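PDB 3CXB: pleckstrin homology domain-containing family M member 2 from Homo sapiens, which binds the Salmonella effector SifA through its PH domain and probably links it to kinesin. Local coordinates for residues H67-I72 / A90-H95. Residues are numbered along the deposited sequence; the frame is centred on the assembly and turned at random.
Sequences HAFQVI and AEWMQH
Phe69 of strand 68-73 reaches across to helix 86-100 and meets two successive residues of it, Trp92 and Met93. The far end of its ring meets Trp92: CZ of Phe69 lies 3.9 Å from CB of Trp92, at the root of the indole. Its base meets Met93, with CB of Phe69 4.0 Å from SD of Met93. The sulfur also stands 5.3 Å from the centroid of the Phe69 ring and 46° off the ring normal, an oblique Met-aromatic contact. Between the two aromatic side chains there is little true stacking. The planes of the Phe69 ring and the five-membered ring of Trp92 are inclined by just 25°, but their centroids are 6.0 Å apart and the rings are slid past each other. Although CB of Trp92 points at the strand, its indole then runs away from Phe69 into the sheet. Met93 sets off across the line to the strand; with CG anti to the backbone N (chi1 -158°), the bends at chi2 and chi3 bring its thioether end nearer to Phe69. The contact is wholly apolar and all three residues are buried. Backbone hydrogen bonding with Leu81 of the neighbouring strand 79-82 fixes Phe69 in the sheet, and its side chain also touches that of Leu81. The Phe69 side chain also packs against Leu6 of strand 2-8 and against Met89 and Leu96, which extend the helix's apolar face along its axis. Trp92 continues the core over Leu6, Val25 and Leu27, and its indole makes a cation-pi contact with Lys2, which also salt-bridges Glu91. This is the characteristic architecture of a PH domain, in which the C-terminal helix closes one end of the bent antiparallel barrel; here it packs on strands 68-73, 2-8 and 21-28.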
ATOM      1  N   HIS B  67      -9.552   8.026  -2.750  1.00 74.00           N
ATOM      2  CA  HIS B  67      -9.307   6.586  -2.695  1.00 71.29           C
ATOM      3  C   HIS B  67      -8.010   6.207  -1.970  1.00 64.93           C
ATOM      4  O   HIS B  67      -7.312   5.281  -2.391  1.00 66.26           O
ATOM      5  CB  HIS B  67      -9.271   6.018  -4.117  1.00 76.76           C
ATOM      6  CG  HIS B  67     -10.268   6.643  -5.042  1.00 81.60           C
ATOM      7  ND1 HIS B  67     -11.629   6.501  -4.878  1.00 85.01           N
ATOM      8  CD2 HIS B  67     -10.098   7.426  -6.133  1.00 84.05           C
ATOM      9  CE1 HIS B  67     -12.256   7.171  -5.830  1.00 87.95           C
ATOM     10  NE2 HIS B  67     -11.350   7.743  -6.604  1.00 87.41           N
ATOM     11  N   ALA B  68      -7.692   6.902  -0.883  1.00 57.76           N
ATOM     12  CA  ALA B  68      -6.469   6.616  -0.140  1.00 54.46           C
ATOM     13  C   ALA B  68      -6.640   5.688   1.060  1.00 52.10           C
ATOM     14  O   ALA B  68      -7.616   5.775   1.794  1.00 53.26           O
ATOM     15  CB  ALA B  68      -5.840   7.907   0.314  1.00 57.11           C
ATOM     16  N   PHE B  69      -5.666   4.805   1.253  1.00 49.88           N
ATOM     17  CA  PHE B  69      -5.673   3.860   2.366  1.00 45.96           C
ATOM     18  C   PHE B  69      -4.246   3.572   2.826  1.00 43.37           C
ATOM     19  O   PHE B  69      -3.284   3.847   2.110  1.00 43.27           O
ATOM     20  CB  PHE B  69      -6.359   2.563   1.951  1.00 44.71           C
ATOM     21  CG  PHE B  69      -5.717   1.886   0.763  1.00 43.26           C
ATOM     22  CD1 PHE B  69      -4.806   0.844   0.943  1.00 41.41           C
ATOM     23  CD2 PHE B  69      -6.056   2.268  -0.532  1.00 40.48           C
ATOM     24  CE1 PHE B  69      -4.248   0.190  -0.147  1.00 41.67           C
ATOM     25  CE2 PHE B  69      -5.503   1.621  -1.640  1.00 40.67           C
ATOM     26  CZ  PHE B  69      -4.599   0.579  -1.453  1.00 42.23           C
ATOM     27  N   GLN B  70      -4.102   3.002   4.014  1.00 41.07           N
ATOM     28  CA  GLN B  70      -2.774   2.742   4.525  1.00 39.49           C
ATOM     29  C   GLN B  70      -2.568   1.351   5.111  1.00 38.82           C
ATOM     30  O   GLN B  70      -3.508   0.695   5.558  1.00 39.64           O
ATOM     31  CB  GLN B  70      -2.435   3.801   5.556  1.00 39.25           C
ATOM     32  CG  GLN B  70      -3.447   3.858   6.673  1.00 45.33           C
ATOM     33  CD  GLN B  70      -3.310   5.081   7.575  1.00 47.17           C
ATOM     34  OE1 GLN B  70      -3.808   5.078   8.701  1.00 48.35           O
ATOM     35  NE2 GLN B  70      -2.654   6.135   7.080  1.00 44.62           N
ATOM     36  N   VAL B  71      -1.316   0.905   5.080  1.00 37.05           N
ATOM     37  CA  VAL B  71      -0.936  -0.385   5.621  1.00 35.29           C
ATOM     38  C   VAL B  71      -0.019  -0.089   6.795  1.00 34.02           C
ATOM     39  O   VAL B  71       1.112   0.332   6.591  1.00 34.91           O
ATOM     40  CB  VAL B  71      -0.166  -1.215   4.578  1.00 38.13           C
ATOM     41  CG1 VAL B  71       0.281  -2.539   5.176  1.00 32.43           C
ATOM     42  CG2 VAL B  71      -1.053  -1.473   3.382  1.00 38.42           C
ATOM     43  N   ILE B  72      -0.512  -0.293   8.015  1.00 31.98           N
ATOM     44  CA  ILE B  72       0.263  -0.040   9.221  1.00 31.75           C
ATOM     45  C   ILE B  72       1.444  -0.997   9.394  1.00 34.17           C
ATOM     46  O   ILE B  72       1.310  -2.209   9.237  1.00 32.35           O
ATOM     47  CB  ILE B  72      -0.616  -0.130  10.480  1.00 31.27           C
ATOM     48  CG1 ILE B  72      -1.509   1.117  10.624  1.00 30.53           C
ATOM     49  CG2 ILE B  72       0.283  -0.210  11.697  1.00 28.59           C
ATOM     50  CD1 ILE B  72      -2.474   1.374   9.497  1.00 29.30           C
ATOM     51  N   ALA B  90     -11.479  -0.470  -2.540  1.00 43.58           N
ATOM     52  CA  ALA B  90     -12.244  -1.361  -1.682  1.00 41.51           C
ATOM     53  C   ALA B  90     -11.819  -2.810  -1.929  1.00 40.81           C
ATOM     54  O   ALA B  90     -11.886  -3.675  -1.031  1.00 35.43           O
ATOM     55  CB  ALA B  90     -13.705  -1.206  -1.963  1.00 38.14           C
ATOM     56  N   GLU B  91     -11.389  -3.073  -3.160  1.00 43.15           N
ATOM     57  CA  GLU B  91     -10.957  -4.417  -3.513  1.00 47.20           C
ATOM     58  C   GLU B  91      -9.636  -4.718  -2.826  1.00 44.50           C
ATOM     59  O   GLU B  91      -9.424  -5.807  -2.293  1.00 42.08           O
ATOM     60  CB  GLU B  91     -10.802  -4.550  -5.019  1.00 51.68           C
ATOM     61  CG  GLU B  91     -10.844  -5.992  -5.463  1.00 64.99           C
ATOM     62  CD  GLU B  91     -10.802  -6.140  -6.958  1.00 72.13           C
ATOM     63  OE1 GLU B  91     -10.911  -7.294  -7.429  1.00 76.81           O
ATOM     64  OE2 GLU B  91     -10.657  -5.108  -7.654  1.00 77.41           O
ATOM     65  N   TRP B  92      -8.752  -3.730  -2.831  1.00 43.51           N
ATOM     66  CA  TRP B  92      -7.467  -3.896  -2.192  1.00 44.86           C
ATOM     67  C   TRP B  92      -7.680  -4.053  -0.705  1.00 44.00           C
ATOM     68  O   TRP B  92      -7.135  -4.966  -0.072  1.00 42.96           O
ATOM     69  CB  TRP B  92      -6.574  -2.682  -2.449  1.00 42.96           C
ATOM     70  CG  TRP B  92      -5.741  -2.810  -3.691  1.00 44.18           C
ATOM     71  CD1 TRP B  92      -5.809  -2.036  -4.823  1.00 44.55           C
ATOM     72  CD2 TRP B  92      -4.684  -3.740  -3.905  1.00 42.93           C
ATOM     73  NE1 TRP B  92      -4.851  -2.426  -5.723  1.00 44.67           N
ATOM     74  CE2 TRP B  92      -4.146  -3.473  -5.184  1.00 45.25           C
ATOM     75  CE3 TRP B  92      -4.135  -4.774  -3.140  1.00 41.84           C
ATOM     76  CZ2 TRP B  92      -3.082  -4.203  -5.714  1.00 44.21           C
ATOM     77  CZ3 TRP B  92      -3.082  -5.499  -3.665  1.00 44.44           C
ATOM     78  CH2 TRP B  92      -2.564  -5.210  -4.942  1.00 44.29           C
ATOM     79  N   MET B  93      -8.487  -3.150  -0.156  1.00 43.92           N
ATOM     80  CA  MET B  93      -8.768  -3.144   1.265  1.00 44.10           C
ATOM     81  C   MET B  93      -9.219  -4.510   1.739  1.00 45.16           C
ATOM     82  O   MET B  93      -8.695  -5.045   2.714  1.00 43.45           O
ATOM     83  CB  MET B  93      -9.840  -2.105   1.586  1.00 40.95           C
ATOM     84  CG  MET B  93      -9.842  -1.639   3.028  1.00 42.11           C
ATOM     85  SD  MET B  93      -8.552  -0.437   3.394  1.00 40.54           S
ATOM     86  CE  MET B  93      -7.147  -1.421   3.672  1.00 38.22           C
ATOM     87  N   GLN B  94     -10.180  -5.085   1.035  1.00 51.02           N
ATOM     88  CA  GLN B  94     -10.718  -6.380   1.421  1.00 57.94           C
ATOM     89  C   GLN B  94      -9.676  -7.490   1.378  1.00 54.30           C
ATOM     90  O   GLN B  94      -9.659  -8.362   2.244  1.00 52.58           O
ATOM     91  CB  GLN B  94     -11.893  -6.721   0.514  1.00 70.21           C
ATOM     92  CG  GLN B  94     -12.564  -8.050   0.788  1.00 88.06           C
ATOM     93  CD  GLN B  94     -13.670  -8.320  -0.213  1.00 98.40           C
ATOM     94  OE1 GLN B  94     -14.656  -7.583  -0.272  1.00106.02           O
ATOM     95  NE2 GLN B  94     -13.508  -9.372  -1.017  1.00105.73           N
ATOM     96  N   HIS B  95      -8.810  -7.458   0.370  1.00 50.88           N
ATOM     97  CA  HIS B  95      -7.777  -8.481   0.254  1.00 47.13           C
ATOM     98  C   HIS B  95      -6.738  -8.320   1.357  1.00 41.70           C
ATOM     99  O   HIS B  95      -6.433  -9.259   2.071  1.00 39.60           O
ATOM    100  CB  HIS B  95      -7.086  -8.425  -1.126  1.00 47.12           C
ATOM    101  CG  HIS B  95      -7.881  -9.048  -2.237  1.00 47.82           C
ATOM    102  ND1 HIS B  95      -8.415 -10.318  -2.154  1.00 47.11           N
ATOM    103  CD2 HIS B  95      -8.208  -8.582  -3.467  1.00 46.85           C
ATOM    104  CE1 HIS B  95      -9.038 -10.607  -3.284  1.00 47.27           C
ATOM    105  NE2 HIS B  95      -8.926  -9.571  -4.096  1.00 47.65           N
TER